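SYE1 (Shewanella oneidensis, PDB 4AWT) binds flavin mononucleotide and, as an Old Yellow Enzyme relative, probably uses NAD(P)H to reduce carbon-carbon double bonds. Local coordinates at residues R212-D215 with E216-A220; D223-A227 with E228-V232; R106-H109 with P110-D114; T64-Y68 with A69-G73. The protein carries 1 engineered substitution. All blocks are in the same frame, centred on the assembly; numbering follows the deposited sequence. Where two conformers were deposited one is given.

Contact 1: residues R212-D215 with E216-A220; sequences RFLD and EVVAA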
loop_
_atom_site.group_PDB
_atom_site.type_symbol
_atom_site.label_atom_id
_atom_site.label_comp_id
_atom_site.label_asym_id
_atom_site.label_seq_id
_atom_site.Cartn_x
_atom_site.Cartn_y
_atom_site.Cartn_z
ATOM N N ARG A 212 -1.028 15.239 12.078
ATOM C CA ARG A 212 -2.244 15.050 12.871
ATOM C C ARG A 212 -3.224 14.120 12.182
ATOM O O ARG A 212 -3.833 13.267 12.851
ATOM C CB ARG A 212 -2.880 16.420 13.168
ATOM C CG ARG A 212 -4.038 16.278 14.152
ATOM C CD ARG A 212 -4.663 17.663 14.428
ATOM N NE ARG A 212 -3.685 18.640 14.884
ATOM C CZ ARG A 212 -3.134 18.712 16.046
ATOM N NH1 ARG A 212 -3.494 17.879 17.015
ATOM N NH2 ARG A 212 -2.198 19.657 16.243
ATOM N N PHE A 213 -3.449 14.268 10.886
ATOM C CA PHE A 213 -4.409 13.412 10.201
ATOM C C PHE A 213 -3.948 11.955 10.274
ATOM O O PHE A 213 -4.723 11.061 10.609
ATOM C CB PHE A 213 -4.621 13.886 8.783
ATOM C CG PHE A 213 -5.727 13.183 8.048
ATOM C CD1 PHE A 213 -7.000 13.110 8.547
ATOM C CD2 PHE A 213 -5.474 12.606 6.809
ATOM C CE1 PHE A 213 -8.011 12.479 7.830
ATOM C CE2 PHE A 213 -6.487 11.986 6.098
ATOM C CZ PHE A 213 -7.766 11.972 6.592
ATOM N N LEU A 214 -2.656 11.706 10.005
ATOM C CA LEU A 214 -2.090 10.375 10.181
ATOM C C LEU A 214 -2.367 9.851 11.576
ATOM O O LEU A 214 -2.799 8.708 11.778
ATOM C CB LEU A 214 -0.592 10.427 9.915
ATOM C CG LEU A 214 0.167 9.134 10.191
ATOM C CD1 LEU A 214 -0.213 8.008 9.238
ATOM C CD2 LEU A 214 1.672 9.383 10.112
ATOM N N ASP A 215 -2.062 10.680 12.608
ATOM C CA ASP A 215 -2.248 10.283 13.969
ATOM C C ASP A 215 -3.677 9.834 14.249
ATOM O O ASP A 215 -3.938 8.819 14.874
ATOM C CB ASP A 215 -1.844 11.443 14.889
ATOM C CG ASP A 215 -1.826 11.081 16.338
ATOM O OD1 ASP A 215 -1.294 10.055 16.713
ATOM O OD2 ASP A 215 -2.150 11.960 17.126
ATOM N N GLU A 216 -4.635 10.669 13.798
ATOM C CA GLU A 216 -6.018 10.418 14.077
ATOM C C GLU A 216 -6.566 9.217 13.335
ATOM O O GLU A 216 -7.381 8.439 13.868
ATOM C CB GLU A 216 -6.840 11.675 13.769
ATOM C CG GLU A 216 -6.512 12.805 14.740
ATOM C CD GLU A 216 -7.224 14.109 14.471
ATOM O OE1 GLU A 216 -7.939 14.189 13.454
ATOM O OE2 GLU A 216 -7.048 15.069 15.232
ATOM N N VAL A 217 -6.141 9.026 12.075
ATOM C CA VAL A 217 -6.534 7.839 11.330
ATOM C C VAL A 217 -5.991 6.588 12.008
ATOM O O VAL A 217 -6.716 5.620 12.212
ATOM C CB VAL A 217 -6.109 7.945 9.857
ATOM C CG1 VAL A 217 -6.344 6.605 9.147
ATOM C CG2 VAL A 217 -6.834 9.047 9.125
ATOM N N VAL A 218 -4.687 6.595 12.356
ATOM C CA VAL A 218 -4.096 5.431 13.018
ATOM C C VAL A 218 -4.793 5.154 14.330
ATOM O O VAL A 218 -5.061 4.004 14.662
ATOM C CB VAL A 218 -2.591 5.586 13.141
ATOM C CG1 VAL A 218 -1.989 4.504 14.019
ATOM C CG2 VAL A 218 -1.956 5.578 11.755
ATOM N N ALA A 219 -5.097 6.203 15.103
ATOM C CA ALA A 219 -5.782 5.958 16.371
ATOM C C ALA A 219 -7.089 5.240 16.156
ATOM O O ALA A 219 -7.423 4.327 16.915
ATOM C CB ALA A 219 -6.046 7.296 17.088
ATOM N N ALA A 220 -7.849 5.635 15.135
ATOM C CA ALA A 220 -9.115 5.002 14.866
ATOM C C ALA A 220 -8.950 3.554 14.410
ATOM O O ALA A 220 -9.704 2.672 14.807
ATOM C CB ALA A 220 -9.878 5.788 13.823
HETATM O O HOH W 1 -5.311 15.543 17.188
#

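Contact 2: residues D223-A227 with E228-V232; sequences DAIGA and ERVGV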
loop_
_atom_site.group_PDB
_atom_site.type_symbol
_atom_site.label_atom_id
_atom_site.label_comp_id
_atom_site.label_asym_id
_atom_site.label_seq_id
_atom_site.Cartn_x
_atom_site.Cartn_y
_atom_site.Cartn_z
ATOM N N ASP A 223 -8.021 1.541 17.414
ATOM C CA ASP A 223 -9.213 1.324 18.271
ATOM C C ASP A 223 -10.134 0.285 17.691
ATOM O O ASP A 223 -10.733 -0.486 18.428
ATOM C CB ASP A 223 -9.933 2.666 18.410
ATOM C CG ASP A 223 -10.993 2.719 19.439
ATOM O OD1 ASP A 223 -10.633 2.447 20.610
ATOM O OD2 ASP A 223 -12.155 3.080 19.137
ATOM N N ALA A 224 -10.257 0.238 16.379
ATOM C CA ALA A 224 -11.180 -0.702 15.759
ATOM C C ALA A 224 -10.692 -2.133 15.837
ATOM O O ALA A 224 -11.484 -3.022 16.124
ATOM C CB ALA A 224 -11.397 -0.284 14.306
ATOM N N ILE A 225 -9.416 -2.399 15.495
ATOM C CA ILE A 225 -8.977 -3.772 15.285
ATOM C C ILE A 225 -7.764 -4.175 16.053
ATOM O O ILE A 225 -7.377 -5.339 16.002
ATOM C CB ILE A 225 -8.815 -4.138 13.781
ATOM C CG1 ILE A 225 -7.597 -3.446 13.147
ATOM C CG2 ILE A 225 -10.101 -3.842 13.048
ATOM C CD1 ILE A 225 -7.312 -3.986 11.766
ATOM N N GLY A 226 -7.128 -3.266 16.788
ATOM C CA GLY A 226 -5.966 -3.596 17.580
ATOM C C GLY A 226 -4.658 -3.261 16.870
ATOM O O GLY A 226 -4.518 -3.496 15.666
ATOM N N ALA A 227 -3.695 -2.743 17.628
ATOM C CA ALA A 227 -2.423 -2.314 17.033
ATOM C C ALA A 227 -1.679 -3.461 16.396
ATOM O O ALA A 227 -0.953 -3.247 15.414
ATOM C CB ALA A 227 -1.585 -1.667 18.134
ATOM N N GLU A 228 -1.827 -4.668 16.910
ATOM C CA GLU A 228 -1.145 -5.839 16.370
ATOM C C GLU A 228 -1.633 -6.217 14.984
ATOM O O GLU A 228 -1.016 -7.073 14.338
ATOM C CB GLU A 228 -1.244 -7.031 17.320
ATOM C CG GLU A 228 -2.579 -7.725 17.429
ATOM C CD GLU A 228 -3.744 -7.041 18.099
ATOM O OE1 GLU A 228 -3.657 -5.975 18.786
ATOM O OE2 GLU A 228 -4.881 -7.569 17.939
ATOM N N ARG A 229 -2.710 -5.601 14.516
ATOM C CA ARG A 229 -3.292 -5.851 13.198
ATOM C C ARG A 229 -3.199 -4.624 12.286
ATOM O O ARG A 229 -3.837 -4.627 11.233
ATOM C CB ARG A 229 -4.716 -6.348 13.334
ATOM C CG ARG A 229 -4.788 -7.707 14.014
ATOM C CD ARG A 229 -6.124 -8.400 13.842
ATOM N NE ARG A 229 -7.151 -7.775 14.520
ATOM C CZ ARG A 229 -8.364 -8.290 14.651
ATOM N NH1 ARG A 229 -8.710 -9.425 14.102
ATOM N NH2 ARG A 229 -9.261 -7.555 15.375
ATOM N N VAL A 230 -2.411 -3.618 12.660
ATOM C CA VAL A 230 -2.310 -2.388 11.888
ATOM C C VAL A 230 -0.855 -2.169 11.487
ATOM O O VAL A 230 0.014 -1.986 12.332
ATOM C CB VAL A 230 -2.817 -1.181 12.665
ATOM C CG1 VAL A 230 -2.561 0.122 11.915
ATOM C CG2 VAL A 230 -4.311 -1.327 12.974
ATOM N N GLY A 231 -0.617 -2.121 10.164
ATOM C CA GLY A 231 0.644 -1.644 9.603
ATOM C C GLY A 231 0.392 -0.334 8.888
ATOM O O GLY A 231 -0.753 0.002 8.565
ATOM N N VAL A 232 1.469 0.413 8.604
ATOM C CA VAL A 232 1.372 1.668 7.905
ATOM C C VAL A 232 2.478 1.735 6.858
ATOM O O VAL A 232 3.614 1.374 7.162
ATOM C CB VAL A 232 1.462 2.870 8.852
ATOM C CG1 VAL A 232 1.450 4.196 8.103
ATOM C CG2 VAL A 232 0.341 2.827 9.883
#

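Contact 3: residues R106-H109 with P110-D114; sequences RVTH and PDNID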
loop_
_atom_site.group_PDB
_atom_site.type_symbol
_atom_site.label_atom_id
_atom_site.label_comp_id
_atom_site.label_asym_id
_atom_site.label_seq_id
_atom_site.Cartn_x
_atom_site.Cartn_y
_atom_site.Cartn_z
ATOM N N ARG A 106 -6.240 13.541 -3.967
ATOM C CA ARG A 106 -6.251 14.250 -5.226
ATOM C C ARG A 106 -5.727 13.466 -6.399
ATOM O O ARG A 106 -5.791 13.954 -7.539
ATOM C CB ARG A 106 -5.416 15.543 -5.116
ATOM C CG ARG A 106 -3.928 15.273 -5.058
ATOM C CD ARG A 106 -3.166 16.534 -4.706
ATOM N NE ARG A 106 -1.756 16.246 -4.576
ATOM C CZ ARG A 106 -0.828 17.146 -4.379
ATOM N NH1 ARG A 106 -1.119 18.426 -4.242
ATOM N NH2 ARG A 106 0.450 16.733 -4.276
ATOM N N VAL A 107 -5.184 12.258 -6.176
ATOM C CA VAL A 107 -4.617 11.473 -7.286
ATOM C C VAL A 107 -5.718 10.598 -7.859
ATOM O O VAL A 107 -5.811 9.402 -7.618
ATOM C CB VAL A 107 -3.384 10.698 -6.838
ATOM C CG1 VAL A 107 -2.793 9.968 -8.021
ATOM C CG2 VAL A 107 -2.357 11.603 -6.194
ATOM N N THR A 108 -6.613 11.254 -8.594
ATOM C CA THR A 108 -7.763 10.625 -9.211
ATOM C C THR A 108 -8.314 11.590 -10.258
ATOM O O THR A 108 -7.801 12.666 -10.530
ATOM C CB THR A 108 -8.785 10.201 -8.170
ATOM O OG1 THR A 108 -9.735 9.351 -8.817
ATOM C CG2 THR A 108 -9.478 11.378 -7.499
ATOM N N HIS A 109 -9.378 11.128 -10.872
ATOM C CA HIS A 109 -10.124 11.855 -11.884
ATOM C C HIS A 109 -11.591 11.689 -11.537
ATOM O O HIS A 109 -11.964 10.594 -11.088
ATOM C CB HIS A 109 -9.813 11.289 -13.263
ATOM C CG HIS A 109 -10.414 12.026 -14.360
ATOM N ND1 HIS A 109 -11.650 11.876 -14.785
ATOM C CD2 HIS A 109 -9.909 12.950 -15.202
ATOM C CE1 HIS A 109 -11.995 12.663 -15.754
ATOM N NE2 HIS A 109 -10.902 13.353 -16.072
ATOM N N PRO A 110 -12.436 12.684 -11.760
ATOM C CA PRO A 110 -13.869 12.545 -11.486
ATOM C C PRO A 110 -14.505 11.287 -12.033
ATOM O O PRO A 110 -15.444 10.745 -11.425
ATOM C CB PRO A 110 -14.463 13.853 -12.100
ATOM C CG PRO A 110 -13.335 14.804 -11.821
ATOM C CD PRO A 110 -12.094 14.048 -12.213
ATOM N N ASP A 111 -14.150 10.790 -13.129
ATOM C CA ASP A 111 -14.666 9.602 -13.764
ATOM C C ASP A 111 -14.505 8.396 -12.830
ATOM O O ASP A 111 -15.286 7.464 -12.969
ATOM C CB ASP A 111 -14.020 9.291 -15.085
ATOM C CG ASP A 111 -14.342 10.158 -16.214
ATOM O OD1 ASP A 111 -15.167 11.093 -16.067
ATOM O OD2 ASP A 111 -13.806 9.934 -17.359
ATOM N N ASN A 112 -13.541 8.382 -11.940
ATOM C CA ASN A 112 -13.370 7.270 -11.026
ATOM C C ASN A 112 -14.079 7.421 -9.724
ATOM O O ASN A 112 -14.100 6.482 -8.943
ATOM C CB ASN A 112 -11.861 7.078 -10.782
ATOM C CG ASN A 112 -11.120 6.551 -11.960
ATOM O OD1 ASN A 112 -11.702 5.833 -12.782
ATOM N ND2 ASN A 112 -9.838 6.824 -12.076
ATOM N N ILE A 113 -14.662 8.601 -9.462
ATOM C CA ILE A 113 -15.279 8.901 -8.196
ATOM C C ILE A 113 -16.668 9.518 -8.390
ATOM O O ILE A 113 -17.087 10.451 -7.738
ATOM C CB ILE A 113 -14.386 9.754 -7.289
ATOM C CG1 ILE A 113 -13.974 11.091 -7.909
ATOM C CG2 ILE A 113 -13.129 8.953 -6.880
ATOM C CD1 ILE A 113 -13.332 12.034 -6.930
ATOM N N ASP A 114 -17.404 8.900 -9.302
ATOM C CA ASP A 114 -18.855 9.219 -9.455
ATOM C C ASP A 114 -19.041 10.667 -9.847
ATOM O O ASP A 114 -20.084 11.272 -9.533
ATOM C CB ASP A 114 -19.640 8.858 -8.163
ATOM C CG ASP A 114 -19.680 7.410 -7.749
ATOM O OD1 ASP A 114 -19.642 6.548 -8.675
ATOM O OD2 ASP A 114 -19.786 7.088 -6.523
#

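Contact 4: residues T64-Y68 with A69-G73; sequences TAKGY and AWTPG. With BOG (octyl beta-D-glucopyranoside), chain D.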
loop_
_atom_site.group_PDB
_atom_site.type_symbol
_atom_site.label_atom_id
_atom_site.label_comp_id
_atom_site.label_asym_id
_atom_site.label_seq_id
_atom_site.Cartn_x
_atom_site.Cartn_y
_atom_site.Cartn_z
ATOM N N THR A 64 -15.365 7.651 -3.155
ATOM C CA THR A 64 -14.570 8.812 -3.508
ATOM C C THR A 64 -13.098 8.695 -3.119
ATOM O O THR A 64 -12.333 9.606 -3.308
ATOM C CB THR A 64 -15.165 10.117 -2.930
ATOM O OG1 THR A 64 -15.290 10.014 -1.533
ATOM C CG2 THR A 64 -16.539 10.395 -3.531
ATOM N N ALA A 65 -12.731 7.475 -2.671
ATOM C CA ALA A 65 -11.371 7.143 -2.287
ATOM C C ALA A 65 -10.563 6.489 -3.447
ATOM O O ALA A 65 -9.373 6.247 -3.281
ATOM C CB ALA A 65 -11.392 6.227 -1.120
ATOM N N LYS A 66 -11.223 6.189 -4.547
ATOM C CA LYS A 66 -10.687 5.463 -5.699
ATOM C C LYS A 66 -9.930 6.373 -6.639
ATOM O O LYS A 66 -10.402 7.493 -6.931
ATOM C CB LYS A 66 -11.864 4.833 -6.423
ATOM C CG LYS A 66 -11.561 3.990 -7.626
ATOM C CD LYS A 66 -12.854 3.440 -8.237
ATOM C CE LYS A 66 -12.715 2.779 -9.571
ATOM N NZ LYS A 66 -14.054 2.312 -10.015
ATOM N N GLY A 67 -8.781 5.895 -7.139
ATOM C CA GLY A 67 -7.954 6.619 -8.066
ATOM C C GLY A 67 -7.855 6.104 -9.471
ATOM O O GLY A 67 -7.473 6.850 -10.364
ATOM N N TYR A 68 -8.130 4.806 -9.651
ATOM C CA TYR A 68 -7.828 4.086 -10.866
ATOM C C TYR A 68 -8.984 3.194 -11.202
ATOM O O TYR A 68 -9.619 2.620 -10.319
ATOM C CB TYR A 68 -6.525 3.258 -10.715
ATOM C CG TYR A 68 -5.361 4.115 -10.291
ATOM C CD1 TYR A 68 -5.147 4.370 -8.929
ATOM C CD2 TYR A 68 -4.490 4.676 -11.202
ATOM C CE1 TYR A 68 -4.129 5.192 -8.503
ATOM C CE2 TYR A 68 -3.438 5.471 -10.779
ATOM C CZ TYR A 68 -3.275 5.751 -9.425
ATOM O OH TYR A 68 -2.277 6.541 -8.952
ATOM N N ALA A 69 -9.217 2.989 -12.510
ATOM C CA ALA A 69 -10.310 2.132 -12.913
ATOM C C ALA A 69 -10.117 0.718 -12.358
ATOM O O ALA A 69 -9.029 0.168 -12.318
ATOM C CB ALA A 69 -10.394 2.054 -14.424
ATOM N N TRP A 70 -11.241 0.125 -11.970
ATOM C CA TRP A 70 -11.362 -1.320 -11.741
ATOM C C TRP A 70 -10.558 -1.796 -10.529
ATOM O O TRP A 70 -10.247 -2.992 -10.440
ATOM C CB TRP A 70 -11.026 -2.179 -12.971
ATOM C CG TRP A 70 -11.587 -1.631 -14.261
ATOM C CD1 TRP A 70 -12.908 -1.296 -14.502
ATOM C CD2 TRP A 70 -10.853 -1.345 -15.440
ATOM N NE1 TRP A 70 -13.021 -0.841 -15.781
ATOM C CE2 TRP A 70 -11.771 -0.845 -16.384
ATOM C CE3 TRP A 70 -9.513 -1.458 -15.775
ATOM C CZ2 TRP A 70 -11.353 -0.468 -17.644
ATOM C CZ3 TRP A 70 -9.094 -1.087 -17.021
ATOM C CH2 TRP A 70 -10.014 -0.591 -17.949
ATOM N N THR A 71 -10.231 -0.921 -9.586
ATOM C CA THR A 71 -9.620 -1.373 -8.352
ATOM C C THR A 71 -10.685 -1.871 -7.405
ATOM O O THR A 71 -11.830 -1.357 -7.376
ATOM C CB THR A 71 -8.739 -0.285 -7.714
ATOM O OG1 THR A 71 -9.536 0.862 -7.336
ATOM C CG2 THR A 71 -7.697 0.207 -8.682
ATOM N N PRO A 72 -10.402 -2.899 -6.610
ATOM C CA PRO A 72 -11.411 -3.470 -5.731
ATOM C C PRO A 72 -11.663 -2.607 -4.534
ATOM O O PRO A 72 -10.726 -2.097 -3.922
ATOM C CB PRO A 72 -10.750 -4.797 -5.272
ATOM C CG PRO A 72 -9.255 -4.471 -5.317
ATOM C CD PRO A 72 -9.108 -3.609 -6.558
ATOM N N GLY A 73 -12.928 -2.451 -4.137
ATOM C CA GLY A 73 -13.252 -1.761 -2.928
ATOM C C GLY A 73 -13.350 -2.666 -1.728
ATOM O O GLY A 73 -13.306 -3.891 -1.820
HETATM C C1 BOG D . 0.237 3.434 -10.669
HETATM O O1 BOG D . 0.722 3.117 -11.945
HETATM C C2 BOG D . -0.583 2.330 -10.080
HETATM O O2 BOG D . -1.766 2.108 -10.818
HETATM C C3 BOG D . -1.023 2.627 -8.637
HETATM O O3 BOG D . -1.582 1.485 -8.050
HETATM C C4 BOG D . 0.237 2.961 -7.826
HETATM O O4 BOG D . -0.146 3.311 -6.538
HETATM C C5 BOG D . 1.068 4.060 -8.478
HETATM O O5 BOG D . 1.389 3.599 -9.776
HETATM C C6 BOG D . 2.327 4.354 -7.703
HETATM O O6 BOG D . 2.941 5.443 -8.370
HETATM C "C1'" BOG D . 0.991 4.228 -12.766
HETATM C "C2'" BOG D . 1.348 3.892 -14.212
HETATM C "C3'" BOG D . 2.362 2.799 -14.356
HETATM C "C4'" BOG D . 3.110 2.590 -15.667
HETATM C "C5'" BOG D . 2.802 1.172 -16.157
HETATM C "C6'" BOG D . 1.933 1.214 -17.416
HETATM C "C7'" BOG D . 1.607 -0.217 -17.879
HETATM C "C8'" BOG D . 1.266 -0.111 -19.360
HETATM O O HOH W 2 -13.818 1.307 -12.560
HETATM O O HOH W 3 -8.081 3.176 -6.846
#

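Contact 1: residues R212-D215 with E216-A220
Arg212 and Glu216 sit one turn apart in the first turns of helix 212-225, on the outside of the TIM barrel, and illustrate how an i to i+4 ladder aligns side chains. The helix packs against strand 177-181 and helix 153-172. Four backbone bonds join the two segments: Glu216 N to Arg212 O, Val217 N to Phe213 O, Val218 N to Leu214 O and Ala219 N to Asp215 O, each 2.9 Å long.

The charged pair shares the partly exposed flank but makes no direct salt bridge, since Arg212 NH1 and Glu216 OE2 are 4.9 Å apart. A water joins them, accepting from Arg212 NH1 in the guanidinium plane and donating to Glu216 OE2 at 2.7 Å. The two flat groups stand 59° apart, while Glu216 OE2 lies 3.4 Å from the methylene CG of Arg212. Stronger partners fix each end: Arg212 NH2 meets Asn209 and forms a salt bridge with Glu208, and Glu216 OE1 bonds to Tyr203. Asp215 OD1 is likewise hydrogen-bonded, to His262.

The apolar contacts lie on the buried side. Leu214 and Val218 run side by side, pointing the same way, with CD1 of Leu214 3.9 Å from CG2 of Val218. Both also touch Leu180 of strand 177-181. Phe213 swings its ring away from its own backbone N (chi1 -172°) and turns one face to the next turn, where Val217 makes a CH-pi contact: Val217 CG2 sits 4.0 Å from the Phe213 ring centroid and 14° off the normal, displaced toward the rim.

Contact 2: residues D223-A227 with E228-V232
Ile225 meets Arg229 and Val230 where helix 212-225 ends and the chain turns into strand 230-234, an alpha-to-beta connection of the TIM barrel. Ile225, the last helical residue, makes two kinds of contact. Its carbonyl O is gripped side-on by the Arg229 guanidinium, NE at 2.9 Å and NH2 at 3.0 Å, both nitrogens converging on one atom that lies in the guanidinium plane. The bend at chi3 (-69°) turns the arginine tip back toward the helix end. The Ile225 side chain also reaches Val230, with Ile225 CG1 3.9 Å from Val230 CG2. Ile225 CD1 lies against Arg229 CB, and Ile178 of strand 177-181 touches both Ile225 and Val230. A lysine in place of Arg229 would probably lose the two-nitrogen grip, leaving the Ile225 carbonyl with one donor at most from that side chain.

Gly226 leaves helical geometry with positive phi (97°), a conformation in which a CB would press on the preceding carbonyl O. Gly226 O accepts from Arg229 N at 3.0 Å, the donor standing well above the carbonyl plane, and also touches Val230 CG2. Ala227 then begins a short 3-10 turn with Glu228. Ala227 O receives Val230 N at 3.1 Å, again from above the carbonyl plane, 66° out of it.

Contact 3: residues R106-H109 with P110-D114
The His109 imidazole carries Pro110 over one face and the Asp111 backbone at an edge, in the long loop after barrel strand 96-102. In the conformer given, Pro110 CD makes a CH-pi contact 3.5 Å from the His109 ring centroid, offset toward the rim, and the two side chains cross at about a right angle. At the edge, Asp111 N donates to His109 ND1 at 3.2 Å; the bond is nearly straight (167°), though the donor is tilted slightly from the ring plane. The Asp111 carboxylate runs alongside the ring, Asp111 CG 3.5 Å from His109 CE1, with the planes 67° apart. With CG anti to the backbone N (chi1 -175°), the imidazole lies within range of that amide.

Along the backbone, Asn112 N bonds to His109 O, three residues back, at 2.8 Å, in the 3-10 turn that begins at Pro110. Further contacts join Thr108 CG2 to Ile113 CD1, and Thr108 OG1 to Asn112 CB at 3.7 Å. Thr108 OG1 bonds to Lys66 O, and Asn112 ND2 to Phe132 O. His109 and Asn112 pack on Val131 and Val133 of strand 130-133.

Since ND1 accepts the Asp111 amide, it is probably unprotonated, consistent with a neutral ring that carries its hydrogen on NE2.

Contact 4: residues T64-Y68 with A69-G73
Lys66 NZ and Trp70 N share one water, which accepts from the ammonium at 2.7 Å and from the amide at 2.9 Å, tying Lys66 to the type II beta turn Tyr68-Thr71. This is the loop after strand 53-60, in which the Thr71 side chain lies about 7 Å from the flavin. The fully extended lysine chain (chi1 -178°) passes Thr71, with Lys66 CG 3.7 Å from Thr71 OG1, and carries NZ to Asp35, its salt-bridge partner. A second water accepts from Gly67 N and donates to Thr71 OG1 at 2.8 Å; that hydroxyl also bonds to Gln60. Thr71 CG2 lies 3.8 Å from Tyr68 CB.

The Tyr68 ring faces a bound octyl glucoside. Sugar O2 stands 3.7 Å above the ring plane, offset toward the rim, and sugar C3 is 3.9 Å from Tyr68 CZ. Tyr68 OH is hydrogen-bonded to Tyr186 OH. A leucine replacing Tyr68 would probably leave the Tyr186 hydroxyl without this mate and the glucoside without its flat aromatic floor. Within the turn, Ala69 CB sits over the centre of the Trp70 ring.

Two waters thus do the work of direct polar bonds between the segments, while the tyrosine ring packs against the sugar and Tyr186 holds that sugar by a hydrogen bond.

In the fold
From the N terminus, contact 4 comes first, turning the loop between strand 53-60 and helix 77-92 near the flavin. Contact 3 follows in the loop after strand 96-102. Their centres are 8 Å apart, and the two loops meet where Ile113 CG2 packs against Lys66 O. Contact 1 lies much later, on helix 212-225, and contact 2 closes the turn from that helix into strand 230-234; Val218 CG2 and Val232 CG2 pack 4.0 Å apart between them. All four contacts are local and follow in series, none nesting or crossing. One pair thus joins two loops on the barrel, the first of them close to the flavin, the other a helix to its barrel strand.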